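Local atomic coordinates of uncharacterized CBS domain-containing proteins (Corynebacterium glutamicum, PDB entry 2P3H), a protein that is of unknown function but is a putative CBS-domain membrane transporter or hemolysin that may bind flavin adenine dinucleotide, represented here by its CorC_HlyC domain. Residues Glu4-Thr7 against Lys13-Ile16; Arg27-Glu32 against Arg79-Thr84; Glu39-Leu44 against Val94-Ala99. All coordinates share one frame; numbering follows the deposited sequence. Where two conformers were deposited one is given.

Contact 1: residues Glu4-Thr7 against Lys13-Ile16. With EDO (1,2-ethanediol), chain K.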
ATOM      1  N   GLU A   4      13.675   7.863  -7.745  1.00 44.27           N
ATOM      2  CA  GLU A   4      12.583   7.551  -8.709  1.00 43.33           C
ATOM      3  C   GLU A   4      11.267   7.563  -7.947  1.00 41.73           C
ATOM      4  O   GLU A   4      10.992   8.490  -7.164  1.00 42.99           O
ATOM      5  CB  GLU A   4      12.782   6.177  -9.377  1.00 43.96           C
ATOM      6  CG  GLU A   4      14.128   5.509  -9.151  1.00 48.50           C
ATOM      7  CD  GLU A   4      14.253   4.865  -7.778  1.00 52.15           C
ATOM      8  OE1 GLU A   4      14.097   3.626  -7.692  1.00 55.06           O
ATOM      9  OE2 GLU A   4      14.505   5.600  -6.792  1.00 54.25           O
ATOM     10  N   ASP A   5      10.486   6.506  -8.158  0.50 40.86           N
ATOM     11  CA  ASP A   5       9.121   6.378  -7.667  0.50 38.81           C
ATOM     12  C   ASP A   5       8.997   6.209  -6.157  0.50 37.27           C
ATOM     13  O   ASP A   5       8.005   6.639  -5.572  0.50 36.28           O
ATOM     14  CB  ASP A   5       8.467   5.163  -8.332  0.50 39.36           C
ATOM     15  CG  ASP A   5       7.699   5.509  -9.576  0.50 40.74           C
ATOM     16  OD1 ASP A   5       6.893   4.656  -9.999  0.50 42.39           O
ATOM     17  OD2 ASP A   5       7.880   6.609 -10.144  0.50 43.80           O
ATOM     18  N   ILE A   6       9.994   5.572  -5.543  1.00 35.47           N
ATOM     19  CA  ILE A   6       9.911   5.113  -4.124  1.00 34.17           C
ATOM     20  C   ILE A   6      11.161   5.553  -3.346  1.00 33.04           C
ATOM     21  O   ILE A   6      12.277   5.398  -3.838  1.00 31.52           O
ATOM     22  CB  ILE A   6       9.796   3.565  -4.017  1.00 34.70           C
ATOM     23  CG1 ILE A   6       8.493   3.048  -4.657  1.00 34.09           C
ATOM     24  CG2 ILE A   6       9.856   3.093  -2.535  1.00 34.00           C
ATOM     25  CD1 ILE A   6       8.384   1.523  -4.693  1.00 33.94           C
ATOM     26  N   THR A   7      10.947   6.124  -2.162  1.00 32.33           N
ATOM     27  CA  THR A   7      12.039   6.446  -1.245  1.00 33.05           C
ATOM     28  C   THR A   7      11.725   5.798   0.097  1.00 33.29           C
ATOM     29  O   THR A   7      10.656   6.081   0.662  1.00 31.67           O
ATOM     30  CB  THR A   7      12.143   7.983  -1.001  1.00 33.95           C
ATOM     31  OG1 THR A   7      12.276   8.684  -2.236  1.00 31.54           O
ATOM     32  CG2 THR A   7      13.303   8.325  -0.078  1.00 33.15           C
ATOM     33  N   LYS A  13       9.044   2.519   6.402  1.00 30.42           N
ATOM     34  CA  LYS A  13       8.228   3.647   5.925  1.00 30.43           C
ATOM     35  C   LYS A  13       8.770   4.182   4.601  1.00 29.47           C
ATOM     36  O   LYS A  13       9.990   4.191   4.387  1.00 28.95           O
ATOM     37  CB  LYS A  13       8.176   4.785   6.955  1.00 30.82           C
ATOM     38  CG  LYS A  13       7.404   4.430   8.246  1.00 33.12           C
ATOM     39  CD  LYS A  13       7.275   5.667   9.145  1.00 32.97           C
ATOM     40  CE  LYS A  13       6.694   5.301  10.495  1.00 38.19           C
ATOM     41  NZ  LYS A  13       6.569   6.549  11.354  1.00 40.12           N
ATOM     42  N   TRP A  14       7.856   4.603   3.720  1.00 29.77           N
ATOM     43  CA  TRP A  14       8.200   5.050   2.368  1.00 30.09           C
ATOM     44  C   TRP A  14       7.337   6.243   1.962  1.00 30.23           C
ATOM     45  O   TRP A  14       6.203   6.417   2.427  1.00 29.77           O
ATOM     46  CB  TRP A  14       7.976   3.927   1.326  1.00 29.97           C
ATOM     47  CG  TRP A  14       8.724   2.667   1.626  1.00 29.29           C
ATOM     48  CD1 TRP A  14       9.940   2.270   1.104  1.00 29.07           C
ATOM     49  CD2 TRP A  14       8.301   1.622   2.514  1.00 30.25           C
ATOM     50  NE1 TRP A  14      10.286   1.042   1.650  1.00 29.76           N
ATOM     51  CE2 TRP A  14       9.288   0.634   2.503  1.00 30.76           C
ATOM     52  CE3 TRP A  14       7.164   1.438   3.328  1.00 31.35           C
ATOM     53  CZ2 TRP A  14       9.186  -0.527   3.283  1.00 29.20           C
ATOM     54  CZ3 TRP A  14       7.068   0.273   4.086  1.00 29.74           C
ATOM     55  CH2 TRP A  14       8.069  -0.688   4.049  1.00 29.81           C
ATOM     56  N   LEU A  15       7.903   7.078   1.098  1.00 30.14           N
ATOM     57  CA  LEU A  15       7.153   8.088   0.371  1.00 30.57           C
ATOM     58  C   LEU A  15       7.183   7.591  -1.055  1.00 31.09           C
ATOM     59  O   LEU A  15       8.275   7.320  -1.584  1.00 31.29           O
ATOM     60  CB  LEU A  15       7.892   9.449   0.441  1.00 30.25           C
ATOM     61  CG  LEU A  15       7.206  10.564  -0.396  1.00 31.12           C
ATOM     62  CD1 LEU A  15       5.805  10.896   0.101  1.00 35.10           C
ATOM     63  CD2 LEU A  15       8.096  11.832  -0.430  1.00 31.50           C
ATOM     64  N   ILE A  16       6.015   7.459  -1.689  1.00 31.21           N
ATOM     65  CA  ILE A  16       5.975   6.957  -3.069  1.00 31.23           C
ATOM     66  C   ILE A  16       5.057   7.797  -3.940  1.00 31.91           C
ATOM     67  O   ILE A  16       4.164   8.491  -3.441  1.00 31.78           O
ATOM     68  CB  ILE A  16       5.578   5.446  -3.156  1.00 31.13           C
ATOM     69  CG1 ILE A  16       4.070   5.258  -2.910  1.00 31.45           C
ATOM     70  CG2 ILE A  16       6.395   4.594  -2.138  1.00 31.15           C
ATOM     71  CD1 ILE A  16       3.583   3.794  -3.110  1.00 32.04           C
TER
HETATM   72  C1  EDO K 301      13.445   1.663  -3.422  1.00 51.98           C
HETATM   73  O1  EDO K 301      14.143   2.773  -2.853  1.00 53.35           O
HETATM   74  C2  EDO K 301      13.371   0.531  -2.410  1.00 51.69           C
HETATM   75  O2  EDO K 301      12.955   1.076  -1.152  1.00 48.90           O
HETATM   76  O   HOH W   1       9.575   9.465  -3.743  1.00 35.96           O
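Thr7 and Trp14 meet where the second strand, entered at Lys13, comes alongside the first: the CA of Trp14 lies 3.2 Å from Thr7 O, a CA-H...O contact. The indole CG of Trp14 stands anti to its own carbonyl carbon (chi1 -56°), and the ring lies beside Ile6, with CD1 3.7 Å from Ile6 CG2; the methyl comes to the ring obliquely. Farther round, Trp14 NE1 has an ethanediol hydroxyl near the ring plane but too distant to bond. That ethanediol, probably from the crystallisation liquor, gives Ile6 O a weak hydrogen bond.

Leu15 carries both backbone bonds of the pair. Its N donates to Thr7 O at 3.0 Å, and Leu15 O takes the N-H of Thr7 at the same length, with an N-H...O angle of 162°. A water is hydrogen-bonded to Thr7 OG1 and gives Leu15 O a weak bond, so this carbonyl has the Thr7 N-H and, weakly, a water as donors.

At Ile16 the strands draw together in a non-hydrogen-bonded pair with Ile6, the CA atoms 4.5 Å apart. The two side chains point the same way, and Ile16 CG2 touches Ile6 CG1 at 3.6 Å. Ile16 CA also makes a CA-H...O contact with Asp5 O, 3.2 Å away.

Ile6, Trp14 and Ile16 thus share one face of the sheet, covered by helix 22-29 through Val25, Ala28 and Ile29, while Thr7 and Leu15 occupy the other face. This is an antiparallel beta hairpin, strand 6-10 with strand 13-17, at the edge of the domain's sheet.

Contact 2: residues Arg27-Glu32 against Arg79-Thr84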
ATOM      1  N   ARG A  27       7.823  -5.240  -3.872  1.00 33.20           N
ATOM      2  CA  ARG A  27       9.258  -5.476  -3.723  1.00 35.02           C
ATOM      3  C   ARG A  27       9.815  -4.620  -2.572  1.00 34.28           C
ATOM      4  O   ARG A  27      10.629  -5.096  -1.755  1.00 35.21           O
ATOM      5  CB  ARG A  27       9.971  -5.149  -5.057  1.00 34.57           C
ATOM      6  CG  ARG A  27      11.180  -5.994  -5.399  1.00 39.44           C
ATOM      7  CD  ARG A  27      11.331  -6.258  -6.960  1.00 38.66           C
ATOM      8  NE  ARG A  27      11.025  -5.097  -7.842  1.00 45.96           N
ATOM      9  CZ  ARG A  27      10.091  -5.056  -8.811  1.00 43.66           C
ATOM     10  NH1 ARG A  27       9.311  -6.091  -9.082  1.00 46.07           N
ATOM     11  NH2 ARG A  27       9.923  -3.961  -9.517  1.00 43.30           N
ATOM     12  N   ALA A  28       9.363  -3.370  -2.488  1.00 33.02           N
ATOM     13  CA  ALA A  28       9.849  -2.429  -1.464  1.00 32.78           C
ATOM     14  C   ALA A  28       9.441  -2.840  -0.063  1.00 32.62           C
ATOM     15  O   ALA A  28      10.258  -2.846   0.853  1.00 33.20           O
ATOM     16  CB  ALA A  28       9.348  -1.002  -1.748  1.00 32.97           C
ATOM     17  N   ILE A  29       8.177  -3.202   0.101  1.00 32.08           N
ATOM     18  CA  ILE A  29       7.658  -3.459   1.440  1.00 33.37           C
ATOM     19  C   ILE A  29       7.875  -4.912   1.890  1.00 33.82           C
ATOM     20  O   ILE A  29       7.739  -5.215   3.089  1.00 34.36           O
ATOM     21  CB  ILE A  29       6.186  -3.054   1.561  1.00 32.75           C
ATOM     22  CG1 ILE A  29       5.277  -4.031   0.805  1.00 33.56           C
ATOM     23  CG2 ILE A  29       5.989  -1.595   1.026  1.00 34.69           C
ATOM     24  CD1 ILE A  29       3.802  -3.624   0.847  1.00 33.48           C
ATOM     25  N   GLY A  30       8.209  -5.783   0.936  1.00 34.13           N
ATOM     26  CA  GLY A  30       8.504  -7.201   1.243  1.00 34.90           C
ATOM     27  C   GLY A  30       7.286  -8.107   1.417  1.00 35.23           C
ATOM     28  O   GLY A  30       7.408  -9.225   1.942  1.00 36.18           O
ATOM     29  N   TYR A  31       6.123  -7.649   0.965  1.00 34.60           N
ATOM     30  CA  TYR A  31       4.844  -8.361   1.095  0.50 34.38           C
ATOM     31  C   TYR A  31       4.044  -8.167  -0.192  1.00 34.13           C
ATOM     32  O   TYR A  31       4.116  -7.099  -0.777  1.00 34.62           O
ATOM     33  CB  TYR A  31       3.993  -7.732   2.202  0.50 34.58           C
ATOM     34  CG  TYR A  31       4.368  -8.030   3.635  0.50 35.16           C
ATOM     35  CD1 TYR A  31       5.247  -7.206   4.334  0.50 34.32           C
ATOM     36  CD2 TYR A  31       3.781  -9.098   4.315  0.50 35.37           C
ATOM     37  CE1 TYR A  31       5.568  -7.477   5.685  0.50 35.49           C
ATOM     38  CE2 TYR A  31       4.088  -9.371   5.650  0.50 36.34           C
ATOM     39  CZ  TYR A  31       4.976  -8.558   6.324  0.50 35.90           C
ATOM     40  OH  TYR A  31       5.266  -8.847   7.631  0.50 36.83           O
ATOM     41  N   GLU A  32       3.215  -9.138  -0.555  1.00 33.43           N
ATOM     42  CA  GLU A  32       2.253  -8.949  -1.636  1.00 32.93           C
ATOM     43  C   GLU A  32       0.989  -8.241  -1.177  1.00 32.85           C
ATOM     44  O   GLU A  32       0.516  -8.414  -0.058  1.00 32.25           O
ATOM     45  CB  GLU A  32       1.935 -10.278  -2.301  1.00 33.27           C
ATOM     46  CG  GLU A  32       3.176 -10.844  -2.983  1.00 35.44           C
ATOM     47  CD  GLU A  32       2.904 -11.998  -3.916  1.00 39.26           C
ATOM     48  OE1 GLU A  32       1.995 -11.889  -4.775  1.00 43.65           O
ATOM     49  OE2 GLU A  32       3.643 -12.996  -3.819  1.00 39.98           O
ATOM     50  N   ARG A  79      -0.267  -8.681   8.675  1.00 30.89           N
ATOM     51  CA  ARG A  79       0.461  -7.417   8.625  0.50 31.88           C
ATOM     52  C   ARG A  79      -0.363  -6.393   7.857  1.00 31.32           C
ATOM     53  O   ARG A  79      -1.076  -6.730   6.908  1.00 30.69           O
ATOM     54  CB  ARG A  79       1.823  -7.577   7.965  0.50 32.14           C
ATOM     55  CG  ARG A  79       2.829  -6.548   8.450  0.50 34.54           C
ATOM     56  CD  ARG A  79       3.492  -6.966   9.777  0.50 37.90           C
ATOM     57  NE  ARG A  79       4.292  -5.871  10.334  0.50 40.98           N
ATOM     58  CZ  ARG A  79       5.601  -5.703  10.148  0.50 41.40           C
ATOM     59  NH1 ARG A  79       6.207  -4.656  10.697  0.50 41.58           N
ATOM     60  NH2 ARG A  79       6.313  -6.571   9.434  0.50 41.43           N
ATOM     61  N   ILE A  80      -0.278  -5.138   8.281  1.00 32.75           N
ATOM     62  CA  ILE A  80      -1.090  -4.054   7.682  1.00 33.52           C
ATOM     63  C   ILE A  80      -0.184  -2.988   7.097  1.00 34.26           C
ATOM     64  O   ILE A  80       0.768  -2.571   7.759  1.00 35.32           O
ATOM     65  CB  ILE A  80      -2.012  -3.388   8.733  1.00 33.62           C
ATOM     66  CG1 ILE A  80      -2.938  -4.427   9.372  1.00 35.86           C
ATOM     67  CG2 ILE A  80      -2.862  -2.248   8.101  1.00 34.18           C
ATOM     68  CD1 ILE A  80      -3.873  -5.095   8.376  1.00 38.20           C
ATOM     69  N   LEU A  81      -0.502  -2.558   5.879  1.00 33.59           N
ATOM     70  CA  LEU A  81       0.132  -1.402   5.258  1.00 33.57           C
ATOM     71  C   LEU A  81      -0.793  -0.192   5.445  1.00 33.48           C
ATOM     72  O   LEU A  81      -1.923  -0.178   4.947  1.00 33.39           O
ATOM     73  CB  LEU A  81       0.392  -1.688   3.770  1.00 34.32           C
ATOM     74  CG  LEU A  81       1.089  -0.558   2.980  1.00 34.59           C
ATOM     75  CD1 LEU A  81       2.533  -0.398   3.488  1.00 34.11           C
ATOM     76  CD2 LEU A  81       1.094  -0.887   1.498  1.00 33.59           C
ATOM     77  N   ARG A  82      -0.321   0.817   6.177  1.00 31.92           N
ATOM     78  CA  ARG A  82      -1.073   2.070   6.275  1.00 32.91           C
ATOM     79  C   ARG A  82      -0.602   3.029   5.191  1.00 33.80           C
ATOM     80  O   ARG A  82       0.627   3.252   5.043  1.00 34.15           O
ATOM     81  CB  ARG A  82      -0.863   2.697   7.649  1.00 32.84           C
ATOM     82  CG  ARG A  82      -1.527   4.075   7.784  1.00 34.73           C
ATOM     83  CD  ARG A  82      -1.138   4.702   9.144  1.00 37.98           C
ATOM     84  NE  ARG A  82      -1.845   4.021  10.219  1.00 43.01           N
ATOM     85  CZ  ARG A  82      -1.475   4.023  11.503  1.00 47.62           C
ATOM     86  NH1 ARG A  82      -0.362   4.672  11.884  1.00 47.29           N
ATOM     87  NH2 ARG A  82      -2.208   3.359  12.409  1.00 43.40           N
ATOM     88  N   ILE A  83      -1.553   3.552   4.406  1.00 33.13           N
ATOM     89  CA  ILE A  83      -1.266   4.502   3.334  1.00 34.26           C
ATOM     90  C   ILE A  83      -2.006   5.802   3.644  1.00 34.57           C
ATOM     91  O   ILE A  83      -3.208   5.791   3.906  1.00 35.03           O
ATOM     92  CB  ILE A  83      -1.699   3.962   1.947  1.00 34.10           C
ATOM     93  CG1 ILE A  83      -1.059   2.590   1.726  1.00 35.11           C
ATOM     94  CG2 ILE A  83      -1.365   4.963   0.810  1.00 35.03           C
ATOM     95  CD1 ILE A  83      -1.998   1.555   1.208  1.00 42.25           C
ATOM     96  N   THR A  84      -1.262   6.899   3.644  1.00 35.03           N
ATOM     97  CA  THR A  84      -1.826   8.229   3.870  1.00 34.26           C
ATOM     98  C   THR A  84      -1.629   9.043   2.604  1.00 34.45           C
ATOM     99  O   THR A  84      -0.509   9.129   2.072  1.00 33.40           O
ATOM    100  CB  THR A  84      -1.125   8.948   5.048  1.00 34.88           C
ATOM    101  OG1 THR A  84      -1.131   8.115   6.207  1.00 35.29           O
ATOM    102  CG2 THR A  84      -1.824  10.286   5.346  1.00 33.84           C
TER
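Tyr31 and Arg79 cross at about a right angle, with the arginine laid against the phenol end of the tyrosine; each has a second deposited conformer, so this is one of the modelled arrangements. Arg79 CB rests 3.7 Å from Tyr31 CZ and about as close to CE2. The next carbon, Arg79 CG, comes to the ring obliquely and sits 3.6 Å from the same CZ. A bend at chi2 (83°) turns the chain so that CD passes the phenol oxygen, 3.4 Å from Tyr31 OH. NE donates to Leu101 O, at the C-terminus of the chain. At the tip NH2 gives Tyr31 OH a hydrogen bond of 3.1 Å. The oxygen lies in the guanidinium plane, while the phenol ring is turned 78° from it. Bonds at NE and NH2, with NH1 also engaged, probably limit the guanidinium's rotation in this conformer.

Deeper in, Ile29 CD1 meets Leu81 CD2 at 3.9 Å, between two buried side chains that also cross nearly perpendicularly. The backbone leaves the helix at Gly30 with positive phi. Ile29 on Leu81 is helix-on-sheet packing, and the Tyr31-Arg79 pair ties the loop after helix 22-29 to the chain entering strand 80-89.

Contact 3: residues Glu39-Leu44 against Val94-Ala99; sequences ETISGL and VKLALA
A single methyl group does nearly all the work here: Leu96 CD1 reaches both branches of Ile41, 3.5 Å from Ile41 CG2 and 3.7 Å from Ile41 CG1. The two side chains lie alongside with opposite headings, one from the helix and the other from the strand, so that the leucine methyl settles against the fork of the isoleucine. Ile41 presents that fork because its CG1 is anti to the backbone N (chi1 -172°), which leaves CG2 between N and the carbonyl carbon. Leu96 keeps its chain extended, chi2 170°, and this carries CD1 across to the helix. Ser42 adds a looser touch, its OG standing 4.3 Å from the same methyl; the hydroxyl is buried and makes its hydrogen bond with Gly18 O.

The joint belongs to an alpha+beta fold in which the first turn of helix 41-49 packs on one face of the antiparallel sheet through strand 92-100. Ile41 also touches Ile16 of strand 13-17 and Leu22 of helix 22-29, so the buried contact extends to the neighbouring strand and helix.

The helix start is fixed by Thr40 at the N-cap. Its OG1 accepts from Gly43 N at 3.3 Å with an N-H...O angle of 160°, and its backbone O takes Leu44 N at 3.1 Å, which begins the helical bonding.

On the strand side, Val94 and Lys95 both face Glu87 in a classic beta bulge, and the chain turns a corner at Val94. The CB of Val94 points away from the helix, whereas those of Leu96 and Leu98 point toward it. Lys95 NZ reaches Asp17 OD1 in a salt bridge.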
ATOM      1  N   GLU A  39      -3.365  -1.689 -11.471  1.00 33.84           N
ATOM      2  CA  GLU A  39      -1.941  -2.018 -11.581  0.50 33.58           C
ATOM      3  C   GLU A  39      -1.024  -1.045 -10.838  1.00 33.45           C
ATOM      4  O   GLU A  39       0.169  -1.321 -10.678  1.00 34.10           O
ATOM      5  CB  GLU A  39      -1.515  -2.171 -13.052  0.50 33.77           C
ATOM      6  CG  GLU A  39      -1.526  -0.884 -13.847  0.50 31.80           C
ATOM      7  CD  GLU A  39      -1.106  -1.068 -15.297  0.50 34.05           C
ATOM      8  OE1 GLU A  39      -1.553  -2.040 -15.942  0.50 32.49           O
ATOM      9  OE2 GLU A  39      -0.336  -0.216 -15.791  0.50 33.23           O
ATOM     10  N   THR A  40      -1.574   0.063 -10.344  1.00 33.11           N
ATOM     11  CA  THR A  40      -0.788   1.022  -9.559  1.00 32.19           C
ATOM     12  C   THR A  40      -1.314   1.143  -8.151  1.00 32.25           C
ATOM     13  O   THR A  40      -2.463   0.770  -7.867  1.00 31.21           O
ATOM     14  CB  THR A  40      -0.753   2.469 -10.153  1.00 32.97           C
ATOM     15  OG1 THR A  40      -2.034   3.103 -10.017  1.00 32.95           O
ATOM     16  CG2 THR A  40      -0.299   2.488 -11.611  1.00 34.43           C
ATOM     17  N   ILE A  41      -0.478   1.706  -7.284  1.00 32.05           N
ATOM     18  CA  ILE A  41      -0.889   1.933  -5.891  1.00 32.69           C
ATOM     19  C   ILE A  41      -2.217   2.718  -5.805  1.00 33.12           C
ATOM     20  O   ILE A  41      -3.116   2.332  -5.042  1.00 33.34           O
ATOM     21  CB  ILE A  41       0.264   2.545  -5.035  1.00 32.98           C
ATOM     22  CG1 ILE A  41      -0.126   2.572  -3.555  1.00 32.40           C
ATOM     23  CG2 ILE A  41       0.620   3.951  -5.493  1.00 33.10           C
ATOM     24  CD1 ILE A  41      -0.509   1.142  -2.952  1.00 34.52           C
ATOM     25  N   SER A  42      -2.373   3.781  -6.603  1.00 32.63           N
ATOM     26  CA  SER A  42      -3.637   4.549  -6.538  1.00 32.77           C
ATOM     27  C   SER A  42      -4.835   3.744  -7.001  1.00 33.16           C
ATOM     28  O   SER A  42      -5.933   3.870  -6.451  1.00 32.70           O
ATOM     29  CB  SER A  42      -3.529   5.873  -7.296  1.00 33.21           C
ATOM     30  OG  SER A  42      -2.682   6.738  -6.569  1.00 34.27           O
ATOM     31  N   GLY A  43      -4.625   2.909  -8.017  1.00 32.51           N
ATOM     32  CA  GLY A  43      -5.696   2.052  -8.516  1.00 33.43           C
ATOM     33  C   GLY A  43      -6.197   1.146  -7.397  1.00 33.22           C
ATOM     34  O   GLY A  43      -7.419   0.931  -7.251  1.00 33.47           O
ATOM     35  N   LEU A  44      -5.259   0.596  -6.628  1.00 32.71           N
ATOM     36  CA  LEU A  44      -5.608  -0.253  -5.470  0.50 32.66           C
ATOM     37  C   LEU A  44      -6.420   0.547  -4.447  1.00 33.11           C
ATOM     38  O   LEU A  44      -7.440   0.083  -3.936  1.00 33.75           O
ATOM     39  CB  LEU A  44      -4.329  -0.809  -4.827  0.50 31.83           C
ATOM     40  CG  LEU A  44      -4.435  -1.485  -3.451  0.50 31.38           C
ATOM     41  CD1 LEU A  44      -5.299  -2.759  -3.510  0.50 30.44           C
ATOM     42  CD2 LEU A  44      -3.051  -1.791  -2.936  0.50 30.48           C
ATOM     43  N   VAL A  94      -0.929  11.880  -5.898  1.00 32.49           N
ATOM     44  CA  VAL A  94       0.374  11.957  -6.554  1.00 32.93           C
ATOM     45  C   VAL A  94       1.519  11.676  -5.574  1.00 33.45           C
ATOM     46  O   VAL A  94       2.626  11.357  -6.017  1.00 32.79           O
ATOM     47  CB  VAL A  94       0.588  13.278  -7.319  1.00 33.93           C
ATOM     48  CG1 VAL A  94      -0.427  13.391  -8.457  1.00 33.40           C
ATOM     49  CG2 VAL A  94       0.532  14.484  -6.377  1.00 34.53           C
ATOM     50  N   LYS A  95       1.245  11.777  -4.268  1.00 32.81           N
ATOM     51  CA  LYS A  95       2.215  11.365  -3.238  1.00 32.85           C
ATOM     52  C   LYS A  95       1.544  10.636  -2.109  1.00 33.15           C
ATOM     53  O   LYS A  95       0.524  11.092  -1.603  1.00 32.58           O
ATOM     54  CB  LYS A  95       2.981  12.565  -2.684  1.00 32.84           C
ATOM     55  CG  LYS A  95       3.795  13.322  -3.718  1.00 33.95           C
ATOM     56  CD  LYS A  95       5.078  12.593  -4.102  1.00 34.63           C
ATOM     57  CE  LYS A  95       5.621  13.175  -5.399  1.00 40.53           C
ATOM     58  NZ  LYS A  95       6.990  12.659  -5.635  1.00 42.80           N
ATOM     59  N   LEU A  96       2.140   9.521  -1.684  1.00 32.92           N
ATOM     60  CA  LEU A  96       1.533   8.678  -0.636  1.00 32.89           C
ATOM     61  C   LEU A  96       2.587   8.345   0.401  1.00 32.25           C
ATOM     62  O   LEU A  96       3.732   8.067   0.057  1.00 32.07           O
ATOM     63  CB  LEU A  96       1.031   7.383  -1.253  1.00 33.44           C
ATOM     64  CG  LEU A  96      -0.071   7.561  -2.296  1.00 35.34           C
ATOM     65  CD1 LEU A  96      -0.301   6.257  -2.987  1.00 37.09           C
ATOM     66  CD2 LEU A  96      -1.339   8.058  -1.603  1.00 33.08           C
ATOM     67  N   ALA A  97       2.184   8.366   1.667  1.00 31.64           N
ATOM     68  CA  ALA A  97       3.055   7.869   2.744  1.00 33.08           C
ATOM     69  C   ALA A  97       2.652   6.442   3.046  1.00 33.31           C
ATOM     70  O   ALA A  97       1.476   6.161   3.210  1.00 34.72           O
ATOM     71  CB  ALA A  97       2.892   8.719   3.964  1.00 31.95           C
ATOM     72  N   LEU A  98       3.630   5.544   3.100  1.00 33.87           N
ATOM     73  CA  LEU A  98       3.346   4.119   3.396  1.00 33.54           C
ATOM     74  C   LEU A  98       4.028   3.764   4.690  1.00 33.23           C
ATOM     75  O   LEU A  98       5.187   4.117   4.907  1.00 32.98           O
ATOM     76  CB  LEU A  98       3.929   3.230   2.290  1.00 33.74           C
ATOM     77  CG  LEU A  98       2.978   2.892   1.137  1.00 33.79           C
ATOM     78  CD1 LEU A  98       2.412   4.136   0.410  1.00 33.16           C
ATOM     79  CD2 LEU A  98       3.686   1.954   0.171  1.00 33.21           C
ATOM     80  N   ALA A  99       3.312   3.055   5.569  1.00 33.20           N
ATOM     81  CA  ALA A  99       3.971   2.533   6.773  1.00 33.48           C
ATOM     82  C   ALA A  99       3.551   1.099   6.980  1.00 34.73           C
ATOM     83  O   ALA A  99       2.349   0.801   6.988  1.00 34.23           O
ATOM     84  CB  ALA A  99       3.613   3.383   7.997  1.00 33.73           C
TER

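In the fold
All three contacts meet on one antiparallel sheet, their centres 10 to 12 Å apart. Contact 1 closes within the chain before the other two open; contacts 2 and 3 then alternate along it, helix 22-29 and helix 41-49 coming first and strands 80-89 and 92-100 later. Strand 92-100 runs between strands 13-17 and 80-89 in the sheet, and backbone bonds join the three contacts: Trp14 O to Leu98 N, 2.8 Å, and Arg82 O to Ala99 N, 2.7 Å, are probable hydrogen bonds. The hairpin, the two helices and strands 80-89 and 92-100 are thus tied to one sheet, which strand 58-62 completes, within the transporter-associated domain.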